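Local coordinates for 8-demethyl-8-aminoriboflavin-5'-phosphate synthase (Streptomyces davawensis JCM 4913, PDB 5MJI), which catalyses replacement of the C-8 methyl group of riboflavin-5'-phosphate by an amino group during biosynthesis of the antibiotic roseoflavin, at residues Asn9-Arg14 against Ala88-Leu93; Ala127-Cys132 against Asn159-Trp164. All coordinates share one frame; numbering follows the deposited sequence.

Interaction 1 of 2, residues Asn9-Arg14 against Ala88-Leu93. With 7O6 ([(2~{S},3~{R},4~{R})-5-[8-methanoyl-7-methyl-2,4-bis(oxidanylidene)-1~{H}-benzo[g]pteridin-10-ium-10-yl]-2,3,4-tris(oxidanyl)pentyl] dihydrogen phosphate), chain B.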
ATOM      1  N   ASN A   9     -18.686   7.759  10.147  1.00 35.63           N
ATOM      2  CA  ASN A   9     -18.809   6.312  10.012  1.00 34.49           C
ATOM      3  C   ASN A   9     -19.122   6.001   8.548  1.00 38.99           C
ATOM      4  O   ASN A   9     -20.192   6.357   8.047  1.00 37.59           O
ATOM      5  CB  ASN A   9     -19.901   5.784  10.941  1.00 37.86           C
ATOM      6  CG  ASN A   9     -20.006   4.267  10.912  1.00 41.10           C
ATOM      7  OD1 ASN A   9     -19.500   3.626   9.994  1.00 35.01           O
ATOM      8  ND2 ASN A   9     -20.654   3.683  11.932  1.00 37.36           N
ATOM      9  N   THR A  10     -18.193   5.339   7.854  1.00 35.66           N
ATOM     10  CA  THR A  10     -18.335   5.080   6.424  1.00 35.22           C
ATOM     11  C   THR A  10     -18.724   3.627   6.130  1.00 34.09           C
ATOM     12  O   THR A  10     -18.425   3.099   5.054  1.00 32.87           O
ATOM     13  CB  THR A  10     -17.056   5.485   5.695  1.00 39.22           C
ATOM     14  OG1 THR A  10     -15.950   4.709   6.177  1.00 34.15           O
ATOM     15  CG2 THR A  10     -16.764   6.998   5.927  1.00 31.88           C
ATOM     16  N   THR A  11     -19.429   2.989   7.066  1.00 34.00           N
ATOM     17  CA  THR A  11     -20.039   1.690   6.818  1.00 36.83           C
ATOM     18  C   THR A  11     -20.947   1.740   5.586  1.00 35.66           C
ATOM     19  O   THR A  11     -21.517   2.780   5.244  1.00 36.40           O
ATOM     20  CB  THR A  11     -20.847   1.250   8.045  1.00 35.26           C
ATOM     21  OG1 THR A  11     -21.390  -0.056   7.823  1.00 37.80           O
ATOM     22  CG2 THR A  11     -22.011   2.221   8.308  1.00 34.12           C
ATOM     23  N   LEU A  12     -21.085   0.595   4.922  1.00 36.30           N
ATOM     24  CA  LEU A  12     -21.959   0.473   3.757  1.00 36.09           C
ATOM     25  C   LEU A  12     -23.422   0.224   4.122  1.00 35.81           C
ATOM     26  O   LEU A  12     -24.266   0.179   3.216  1.00 41.05           O
ATOM     27  CB  LEU A  12     -21.463  -0.660   2.839  1.00 32.70           C
ATOM     28  CG  LEU A  12     -20.045  -0.462   2.273  1.00 40.47           C
ATOM     29  CD1 LEU A  12     -19.574  -1.656   1.465  1.00 41.75           C
ATOM     30  CD2 LEU A  12     -19.942   0.815   1.442  1.00 36.90           C
ATOM     31  N   ARG A  13     -23.748   0.052   5.400  1.00 34.08           N
ATOM     32  CA  ARG A  13     -25.093  -0.324   5.819  1.00 39.34           C
ATOM     33  C   ARG A  13     -25.802   0.868   6.461  1.00 41.55           C
ATOM     34  O   ARG A  13     -25.250   1.536   7.341  1.00 34.76           O
ATOM     35  CB  ARG A  13     -25.057  -1.525   6.775  1.00 40.61           C
ATOM     36  CG  ARG A  13     -24.415  -1.279   8.130  1.00 38.54           C
ATOM     37  CD  ARG A  13     -24.007  -2.597   8.811  1.00 43.15           C
ATOM     38  NE  ARG A  13     -22.724  -3.082   8.305  1.00 46.24           N
ATOM     39  CZ  ARG A  13     -22.581  -4.101   7.465  1.00 45.91           C
ATOM     40  NH1 ARG A  13     -21.367  -4.438   7.042  1.00 45.90           N
ATOM     41  NH2 ARG A  13     -23.645  -4.770   7.033  1.00 42.94           N
ATOM     42  N   ARG A  14     -27.021   1.128   6.006  1.00 39.99           N
ATOM     43  CA  ARG A  14     -27.844   2.203   6.541  1.00 41.30           C
ATOM     44  C   ARG A  14     -28.225   1.968   7.998  1.00 40.47           C
ATOM     45  O   ARG A  14     -28.431   0.838   8.437  1.00 41.91           O
ATOM     46  CB  ARG A  14     -29.122   2.338   5.713  1.00 41.85           C
ATOM     47  CG  ARG A  14     -29.020   3.330   4.601  1.00 45.47           C
ATOM     48  CD  ARG A  14     -30.357   3.527   3.878  1.00 50.43           C
ATOM     49  NE  ARG A  14     -30.093   4.309   2.680  1.00 48.80           N
ATOM     50  CZ  ARG A  14     -30.181   5.630   2.621  1.00 46.73           C
ATOM     51  NH1 ARG A  14     -30.598   6.317   3.675  1.00 45.30           N
ATOM     52  NH2 ARG A  14     -29.884   6.250   1.493  1.00 49.30           N
ATOM     53  N   ALA A  88     -13.957   7.083  10.409  1.00 34.05           N
ATOM     54  CA  ALA A  88     -14.193   5.821  11.095  1.00 33.06           C
ATOM     55  C   ALA A  88     -14.673   4.838  10.026  1.00 37.45           C
ATOM     56  O   ALA A  88     -15.858   4.811   9.685  1.00 34.83           O
ATOM     57  CB  ALA A  88     -15.213   5.990  12.221  1.00 32.64           C
ATOM     58  N   THR A  89     -13.753   4.036   9.491  1.00 34.49           N
ATOM     59  CA  THR A  89     -14.075   3.241   8.315  1.00 33.42           C
ATOM     60  C   THR A  89     -13.888   1.754   8.583  1.00 34.42           C
ATOM     61  O   THR A  89     -12.863   1.349   9.155  1.00 34.08           O
ATOM     62  CB  THR A  89     -13.213   3.661   7.076  1.00 34.84           C
ATOM     63  OG1 THR A  89     -13.605   2.872   5.940  1.00 33.71           O
ATOM     64  CG2 THR A  89     -11.692   3.515   7.329  1.00 32.39           C
ATOM     65  N   PRO A  90     -14.842   0.913   8.191  1.00 35.19           N
ATOM     66  CA  PRO A  90     -14.525  -0.511   8.036  1.00 35.62           C
ATOM     67  C   PRO A  90     -13.453  -0.683   6.968  1.00 35.54           C
ATOM     68  O   PRO A  90     -13.176   0.213   6.169  1.00 35.20           O
ATOM     69  CB  PRO A  90     -15.847  -1.144   7.582  1.00 34.95           C
ATOM     70  CG  PRO A  90     -16.894  -0.080   7.669  1.00 30.95           C
ATOM     71  CD  PRO A  90     -16.200   1.250   7.723  1.00 33.78           C
ATOM     72  N   ILE A  91     -12.860  -1.864   6.936  1.00 34.85           N
ATOM     73  CA  ILE A  91     -11.873  -2.192   5.921  1.00 33.58           C
ATOM     74  C   ILE A  91     -12.532  -3.050   4.855  1.00 36.28           C
ATOM     75  O   ILE A  91     -13.219  -4.038   5.151  1.00 34.05           O
ATOM     76  CB  ILE A  91     -10.655  -2.899   6.529  1.00 41.34           C
ATOM     77  CG1 ILE A  91      -9.926  -1.919   7.466  1.00 37.61           C
ATOM     78  CG2 ILE A  91      -9.748  -3.443   5.393  1.00 35.41           C
ATOM     79  CD1 ILE A  91      -8.930  -2.578   8.415  1.00 39.91           C
ATOM     80  N   THR A  92     -12.309  -2.679   3.612  1.00 34.33           N
ATOM     81  CA  THR A  92     -12.907  -3.374   2.494  1.00 36.07           C
ATOM     82  C   THR A  92     -11.855  -3.460   1.396  1.00 37.24           C
ATOM     83  O   THR A  92     -11.317  -2.435   0.971  1.00 35.47           O
ATOM     84  CB  THR A  92     -14.168  -2.596   2.103  1.00 45.60           C
ATOM     85  OG1 THR A  92     -15.352  -3.320   2.486  1.00 50.48           O
ATOM     86  CG2 THR A  92     -14.172  -2.195   0.715  1.00 34.82           C
ATOM     87  N   LEU A  93     -11.493  -4.688   0.994  1.00 39.82           N
ATOM     88  CA  LEU A  93     -10.492  -4.900  -0.066  1.00 35.59           C
ATOM     89  C   LEU A  93      -9.142  -4.297   0.304  1.00 37.99           C
ATOM     90  O   LEU A  93      -8.441  -3.750  -0.546  1.00 31.07           O
ATOM     91  CB  LEU A  93     -10.955  -4.318  -1.407  1.00 35.85           C
ATOM     92  CG  LEU A  93     -12.425  -4.456  -1.767  1.00 43.51           C
ATOM     93  CD1 LEU A  93     -12.745  -3.583  -2.973  1.00 40.42           C
ATOM     94  CD2 LEU A  93     -12.718  -5.925  -2.028  1.00 39.46           C
TER
HETATM   95  C6  7O6 B 301     -14.556  -7.042   4.195  1.00 34.04           C
HETATM   96  C5  7O6 B 301     -14.683  -7.361   6.665  1.00 32.62           C
HETATM   97  C4  7O6 B 301     -14.883  -6.106   7.561  1.00 41.66           C
HETATM   98  C3  7O6 B 301     -16.314  -5.593   7.618  1.00 45.28           C
HETATM   99  C2  7O6 B 301     -16.608  -5.070   9.017  1.00 47.43           C
HETATM  100  C1  7O6 B 301     -17.877  -4.260   8.843  1.00 37.29           C
HETATM  101  O1  7O6 B 301     -20.408  -3.087  10.313  1.00 38.79           O
HETATM  102  P1  7O6 B 301     -19.341  -2.352   9.643  1.00 37.72           P
HETATM  103  O2  7O6 B 301     -19.228  -1.072  10.341  1.00 36.75           O
HETATM  104  O3  7O6 B 301     -19.773  -2.095   8.275  1.00 35.30           O
HETATM  105  O4  7O6 B 301     -17.916  -3.179   9.713  1.00 41.43           O
HETATM  106  O5  7O6 B 301     -15.588  -4.247   9.506  1.00 43.96           O
HETATM  107  O6  7O6 B 301     -17.326  -6.506   7.258  1.00 51.58           O
HETATM  108  O7  7O6 B 301     -14.135  -4.952   7.243  1.00 37.10           O
HETATM  109  N1  7O6 B 301     -13.906  -7.149   5.446  1.00 36.05           N
HETATM  110  C7  7O6 B 301     -15.941  -7.102   4.097  1.00 39.61           C
HETATM  111  C8  7O6 B 301     -16.529  -6.976   2.847  1.00 41.02           C
HETATM  112  C9  7O6 B 301     -18.056  -7.045   2.742  1.00 46.07           C
HETATM  113  C10 7O6 B 301     -15.800  -6.783   1.684  1.00 38.18           C
HETATM  114  C11 7O6 B 301     -16.513  -6.634   0.327  1.00 35.97           C
HETATM  115  C12 7O6 B 301     -14.419  -6.718   1.781  1.00 38.94           C
HETATM  116  C13 7O6 B 301     -13.793  -6.843   3.032  1.00 37.16           C
HETATM  117  N2  7O6 B 301     -12.436  -6.769   3.057  1.00 35.91           N
HETATM  118  C14 7O6 B 301     -12.508  -7.096   5.471  1.00 33.62           C
HETATM  119  N3  7O6 B 301     -11.916  -7.228   6.671  1.00 36.71           N
HETATM  120  C15 7O6 B 301     -11.825  -6.892   4.262  1.00 37.95           C
HETATM  121  C16 7O6 B 301     -10.329  -6.805   4.318  1.00 33.23           C
HETATM  122  O8  7O6 B 301      -9.578  -6.595   3.172  1.00 38.84           O
HETATM  123  N4  7O6 B 301      -9.686  -6.929   5.557  1.00 36.56           N
HETATM  124  C17 7O6 B 301     -10.452  -7.152   6.742  1.00 31.90           C
HETATM  125  O9  7O6 B 301      -9.827  -7.300   7.967  1.00 37.09           O
HETATM  126  O10 7O6 B 301     -18.690  -6.689   3.676  1.00 51.49           O

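Interaction 2 of 2, residues Ala127-Cys132 against Asn159-Trp164. With 7O6 ([(2~{S},3~{R},4~{R})-5-[8-methanoyl-7-methyl-2,4-bis(oxidanylidene)-1~{H}-benzo[g]pteridin-10-ium-10-yl]-2,3,4-tris(oxidanyl)pentyl] dihydrogen phosphate), chain B.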
ATOM      1  N   ALA A 127      -6.445  15.245  11.950  1.00 35.27           N
ATOM      2  CA  ALA A 127      -7.112  14.020  11.544  1.00 35.70           C
ATOM      3  C   ALA A 127      -6.725  12.872  12.471  1.00 38.73           C
ATOM      4  O   ALA A 127      -5.591  12.801  12.954  1.00 35.62           O
ATOM      5  CB  ALA A 127      -6.781  13.679  10.081  1.00 36.76           C
ATOM      6  N   GLY A 128      -7.701  12.008  12.751  1.00 37.21           N
ATOM      7  CA  GLY A 128      -7.450  10.697  13.311  1.00 35.82           C
ATOM      8  C   GLY A 128      -8.255   9.676  12.521  1.00 37.25           C
ATOM      9  O   GLY A 128      -9.016  10.032  11.625  1.00 35.72           O
ATOM     10  N   LEU A 129      -8.078   8.407  12.881  1.00 37.58           N
ATOM     11  CA  LEU A 129      -8.748   7.315  12.191  1.00 38.78           C
ATOM     12  C   LEU A 129      -9.243   6.283  13.181  1.00 36.46           C
ATOM     13  O   LEU A 129      -8.534   5.922  14.120  1.00 39.62           O
ATOM     14  CB  LEU A 129      -7.828   6.590  11.228  1.00 38.66           C
ATOM     15  CG  LEU A 129      -7.544   7.100   9.846  1.00 50.30           C
ATOM     16  CD1 LEU A 129      -6.697   6.043   9.178  1.00 44.19           C
ATOM     17  CD2 LEU A 129      -8.827   7.343   9.091  1.00 48.45           C
ATOM     18  N   LEU A 130     -10.433   5.767  12.923  1.00 37.18           N
ATOM     19  CA  LEU A 130     -10.933   4.565  13.573  1.00 37.46           C
ATOM     20  C   LEU A 130     -11.170   3.555  12.468  1.00 39.01           C
ATOM     21  O   LEU A 130     -11.786   3.888  11.453  1.00 42.06           O
ATOM     22  CB  LEU A 130     -12.228   4.838  14.346  1.00 35.70           C
ATOM     23  CG  LEU A 130     -12.105   5.773  15.558  1.00 36.28           C
ATOM     24  CD1 LEU A 130     -13.495   6.105  16.120  1.00 34.23           C
ATOM     25  CD2 LEU A 130     -11.234   5.132  16.636  1.00 35.35           C
ATOM     26  N   MET A 131     -10.652   2.347  12.629  1.00 37.23           N
ATOM     27  CA  MET A 131     -10.787   1.344  11.581  1.00 36.23           C
ATOM     28  C   MET A 131     -11.221   0.021  12.190  1.00 37.48           C
ATOM     29  O   MET A 131     -10.833  -0.322  13.311  1.00 35.55           O
ATOM     30  CB  MET A 131      -9.483   1.144  10.803  1.00 32.55           C
ATOM     31  CG  MET A 131      -9.086   2.299   9.889  1.00 38.25           C
ATOM     32  SD  MET A 131      -7.383   2.070   9.352  1.00 31.42           S
ATOM     33  CE  MET A 131      -6.551   2.344  10.921  1.00 35.21           C
ATOM     34  N   CYS A 132     -12.026  -0.721  11.443  1.00 37.16           N
ATOM     35  CA  CYS A 132     -12.487  -2.020  11.897  1.00 34.91           C
ATOM     36  C   CYS A 132     -12.392  -3.000  10.738  1.00 35.39           C
ATOM     37  O   CYS A 132     -12.932  -2.727   9.665  1.00 38.14           O
ATOM     38  CB  CYS A 132     -13.934  -1.916  12.387  1.00 37.28           C
ATOM     39  SG  CYS A 132     -14.374  -3.259  13.382  1.00 47.41           S
ATOM     40  N   ASN A 159       0.218   8.179  17.043  1.00 35.56           N
ATOM     41  CA  ASN A 159      -0.762   7.198  17.504  1.00 36.91           C
ATOM     42  C   ASN A 159      -2.190   7.662  17.211  1.00 40.72           C
ATOM     43  O   ASN A 159      -3.095   7.569  18.044  1.00 38.07           O
ATOM     44  CB  ASN A 159      -0.552   6.890  18.990  1.00 39.16           C
ATOM     45  CG  ASN A 159       0.872   6.459  19.288  1.00 38.07           C
ATOM     46  OD1 ASN A 159       1.610   7.160  19.977  1.00 41.62           O
ATOM     47  ND2 ASN A 159       1.277   5.315  18.735  1.00 37.66           N
ATOM     48  N   ALA A 160      -2.385   8.158  15.992  1.00 36.29           N
ATOM     49  CA  ALA A 160      -3.655   8.728  15.569  1.00 38.46           C
ATOM     50  C   ALA A 160      -4.597   7.716  14.945  1.00 40.58           C
ATOM     51  O   ALA A 160      -5.765   8.051  14.703  1.00 37.36           O
ATOM     52  CB  ALA A 160      -3.412   9.860  14.563  1.00 40.88           C
ATOM     53  N   ALA A 161      -4.139   6.496  14.669  1.00 36.41           N
ATOM     54  CA  ALA A 161      -4.977   5.491  14.029  1.00 40.04           C
ATOM     55  C   ALA A 161      -5.260   4.388  15.042  1.00 41.40           C
ATOM     56  O   ALA A 161      -4.342   3.691  15.483  1.00 41.60           O
ATOM     57  CB  ALA A 161      -4.312   4.943  12.766  1.00 40.78           C
ATOM     58  N   ALA A 162      -6.519   4.258  15.439  1.00 36.18           N
ATOM     59  CA  ALA A 162      -6.939   3.220  16.368  1.00 37.58           C
ATOM     60  C   ALA A 162      -7.845   2.250  15.625  1.00 38.30           C
ATOM     61  O   ALA A 162      -8.590   2.654  14.733  1.00 36.49           O
ATOM     62  CB  ALA A 162      -7.675   3.818  17.568  1.00 34.85           C
ATOM     63  N   TYR A 163      -7.785   0.970  15.981  1.00 34.30           N
ATOM     64  CA  TYR A 163      -8.429  -0.016  15.123  1.00 36.52           C
ATOM     65  C   TYR A 163      -8.648  -1.315  15.886  1.00 34.72           C
ATOM     66  O   TYR A 163      -8.015  -1.569  16.911  1.00 37.02           O
ATOM     67  CB  TYR A 163      -7.586  -0.276  13.860  1.00 34.49           C
ATOM     68  CG  TYR A 163      -6.206  -0.785  14.215  1.00 34.69           C
ATOM     69  CD1 TYR A 163      -5.972  -2.148  14.362  1.00 36.51           C
ATOM     70  CD2 TYR A 163      -5.157   0.099  14.474  1.00 36.31           C
ATOM     71  CE1 TYR A 163      -4.735  -2.627  14.718  1.00 36.89           C
ATOM     72  CE2 TYR A 163      -3.898  -0.378  14.850  1.00 40.00           C
ATOM     73  CZ  TYR A 163      -3.710  -1.744  14.972  1.00 38.74           C
ATOM     74  OH  TYR A 163      -2.501  -2.250  15.330  1.00 43.69           O
ATOM     75  N   TRP A 164      -9.538  -2.145  15.344  1.00 32.65           N
ATOM     76  CA  TRP A 164      -9.743  -3.507  15.806  1.00 36.58           C
ATOM     77  C   TRP A 164      -9.602  -4.446  14.621  1.00 36.01           C
ATOM     78  O   TRP A 164     -10.098  -4.152  13.534  1.00 35.10           O
ATOM     79  CB  TRP A 164     -11.134  -3.691  16.450  1.00 32.12           C
ATOM     80  CG  TRP A 164     -11.332  -5.069  17.037  1.00 35.07           C
ATOM     81  CD1 TRP A 164     -11.084  -5.458  18.332  1.00 33.32           C
ATOM     82  CD2 TRP A 164     -11.807  -6.233  16.350  1.00 37.32           C
ATOM     83  NE1 TRP A 164     -11.371  -6.802  18.484  1.00 35.43           N
ATOM     84  CE2 TRP A 164     -11.826  -7.296  17.286  1.00 38.78           C
ATOM     85  CE3 TRP A 164     -12.219  -6.483  15.033  1.00 36.12           C
ATOM     86  CZ2 TRP A 164     -12.250  -8.582  16.945  1.00 36.81           C
ATOM     87  CZ3 TRP A 164     -12.636  -7.766  14.692  1.00 34.77           C
ATOM     88  CH2 TRP A 164     -12.653  -8.800  15.649  1.00 34.12           C
TER
HETATM   89  C6  7O6 B 301     -14.556  -7.042   4.195  1.00 34.04           C
HETATM   90  C5  7O6 B 301     -14.683  -7.361   6.665  1.00 32.62           C
HETATM   91  C4  7O6 B 301     -14.883  -6.106   7.561  1.00 41.66           C
HETATM   92  C3  7O6 B 301     -16.314  -5.593   7.618  1.00 45.28           C
HETATM   93  C2  7O6 B 301     -16.608  -5.070   9.017  1.00 47.43           C
HETATM   94  C1  7O6 B 301     -17.877  -4.260   8.843  1.00 37.29           C
HETATM   95  O1  7O6 B 301     -20.408  -3.087  10.313  1.00 38.79           O
HETATM   96  P1  7O6 B 301     -19.341  -2.352   9.643  1.00 37.72           P
HETATM   97  O2  7O6 B 301     -19.228  -1.072  10.341  1.00 36.75           O
HETATM   98  O3  7O6 B 301     -19.773  -2.095   8.275  1.00 35.30           O
HETATM   99  O4  7O6 B 301     -17.916  -3.179   9.713  1.00 41.43           O
HETATM  100  O5  7O6 B 301     -15.588  -4.247   9.506  1.00 43.96           O
HETATM  101  O6  7O6 B 301     -17.326  -6.506   7.258  1.00 51.58           O
HETATM  102  O7  7O6 B 301     -14.135  -4.952   7.243  1.00 37.10           O
HETATM  103  N1  7O6 B 301     -13.906  -7.149   5.446  1.00 36.05           N
HETATM  104  C7  7O6 B 301     -15.941  -7.102   4.097  1.00 39.61           C
HETATM  105  C8  7O6 B 301     -16.529  -6.976   2.847  1.00 41.02           C
HETATM  106  C9  7O6 B 301     -18.056  -7.045   2.742  1.00 46.07           C
HETATM  107  C10 7O6 B 301     -15.800  -6.783   1.684  1.00 38.18           C
HETATM  108  C11 7O6 B 301     -16.513  -6.634   0.327  1.00 35.97           C
HETATM  109  C12 7O6 B 301     -14.419  -6.718   1.781  1.00 38.94           C
HETATM  110  C13 7O6 B 301     -13.793  -6.843   3.032  1.00 37.16           C
HETATM  111  N2  7O6 B 301     -12.436  -6.769   3.057  1.00 35.91           N
HETATM  112  C14 7O6 B 301     -12.508  -7.096   5.471  1.00 33.62           C
HETATM  113  N3  7O6 B 301     -11.916  -7.228   6.671  1.00 36.71           N
HETATM  114  C15 7O6 B 301     -11.825  -6.892   4.262  1.00 37.95           C
HETATM  115  C16 7O6 B 301     -10.329  -6.805   4.318  1.00 33.23           C
HETATM  116  O8  7O6 B 301      -9.578  -6.595   3.172  1.00 38.84           O
HETATM  117  N4  7O6 B 301      -9.686  -6.929   5.557  1.00 36.56           N
HETATM  118  C17 7O6 B 301     -10.452  -7.152   6.742  1.00 31.90           C
HETATM  119  O9  7O6 B 301      -9.827  -7.300   7.967  1.00 37.09           O
HETATM  120  O10 7O6 B 301     -18.690  -6.689   3.676  1.00 51.49           O

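Interaction 1 of 2, residues Asn9-Arg14 against Ala88-Leu93
Thr10 meets Pro90 where two parallel-running chains diverge beside a bound 8-formyl flavin mononucleotide. The backbone N of Thr10 gives a hydrogen bond to Ala88 O at 3.0 Å, and Asn9 pairs with Ala88 as the last parallel bridge before the chains part. Beyond it, Thr10 OG1 comes to 3.0 Å from Thr89 OG1, the two side chains meeting at a slant. The ring of Pro90 packs where the backbones diverge: CD faces Thr10 OG1, while CG lies 3.7 Å from Thr11 CA and also touches the phosphate oxygens. This is the carboxy-terminal edge of a flavodoxin-like parallel sheet, where one loop holds the phosphate while residues 91-93 meet the ribityl chain and the flavin ring. The loop of Thr11 to Arg13 takes the phosphate. With its OG1 anti to the backbone N (chi1 -177°), Thr11 donates that hydroxyl to phosphate O3 over 2.6 Å. Arg13, bent at chi3 (82°), brings NE and NH1 to the same O3, each at 3.1 Å and with O3 in the guanidinium plane; a weak bond runs from Arg13 NE to phosphate O1. Among the residues Ile91 to Leu93, Leu93 N donates at 3.1 Å to ligand atom N2, the ring nitrogen usually called N5. Behind these groups lies a second shell. Asn9 OD1 accepts from Thr11 N in an Asx turn at the start of the phosphate loop, while Asn9 ND2 is held by Gln22. Thr89 OG1 donates to Pro90 O on a lone pair in the carbonyl plane. Arg13, which is important for positioning the donor glutamate, also forms a salt bridge through NH2 with Asp58 of the second subunit.

Interaction 2 of 2, residues Ala127-Cys132 against Asn159-Trp164
Met131 and Tyr163 are paired on parallel strands whose axes come within 4.7 Å, their side chains crossing at a slant. Met131 leaves its strand with CB 3.9 Å from Tyr163 CB. Its CG stands anti to the carbonyl carbon, and the chain runs on to SD before a bend at chi3 (-69°) turns CE back over the partner strand. There the methyl reaches Ala161 CB at 3.9 Å, with Tyr163 CB almost as near, so Met131 spans two residues of the neighbouring strand. The same side chain also packs on Thr89 of strand 84-90 and Val141 of helix 138-152. Between the backbones, Met131 N donates to Ala162 O at 3.0 Å and Met131 O accepts from Trp164 N, while Leu129 does the same with Ala160 O and Ala162 N. On the other face, Leu130 CD2 packs 3.9 Å from Ala162 CB, and Cys132 SG lies 4.2 Å from Trp164 CE3, set obliquely to the indole. Tyr163 OH bonds to Glu135 of the fourth subunit. The two strands and helix 138-152 form a beta-alpha-beta unit: that helix covers Leu129, Met131 and Tyr163, whereas helices 20-34 and 183-205 pack against the face bearing Leu130.

How the interactions relate
From the N terminus, the chain leaves strand 4-9 through the phosphate loop, and interaction 1 closes when strand 84-90 returns beside it, with 73 residues between its segments. Interaction 2 opens only after that and closes a shorter loop of 26 residues through helix 138-152. The two contacts therefore follow in series, neither nesting nor crossing. They join through the sheet, where strands 84-90 and 126-132 are neighbours: Thr89 N to Leu130 O and Ile91 N to Cys132 O are probable hydrogen bonds. With those bonds they link four adjacent strands, 4-9, 84-90, 126-132 and the edge strand 161-164. Both touch the flavin nucleotide, interaction 2 through Cys132 O beside ribityl O5.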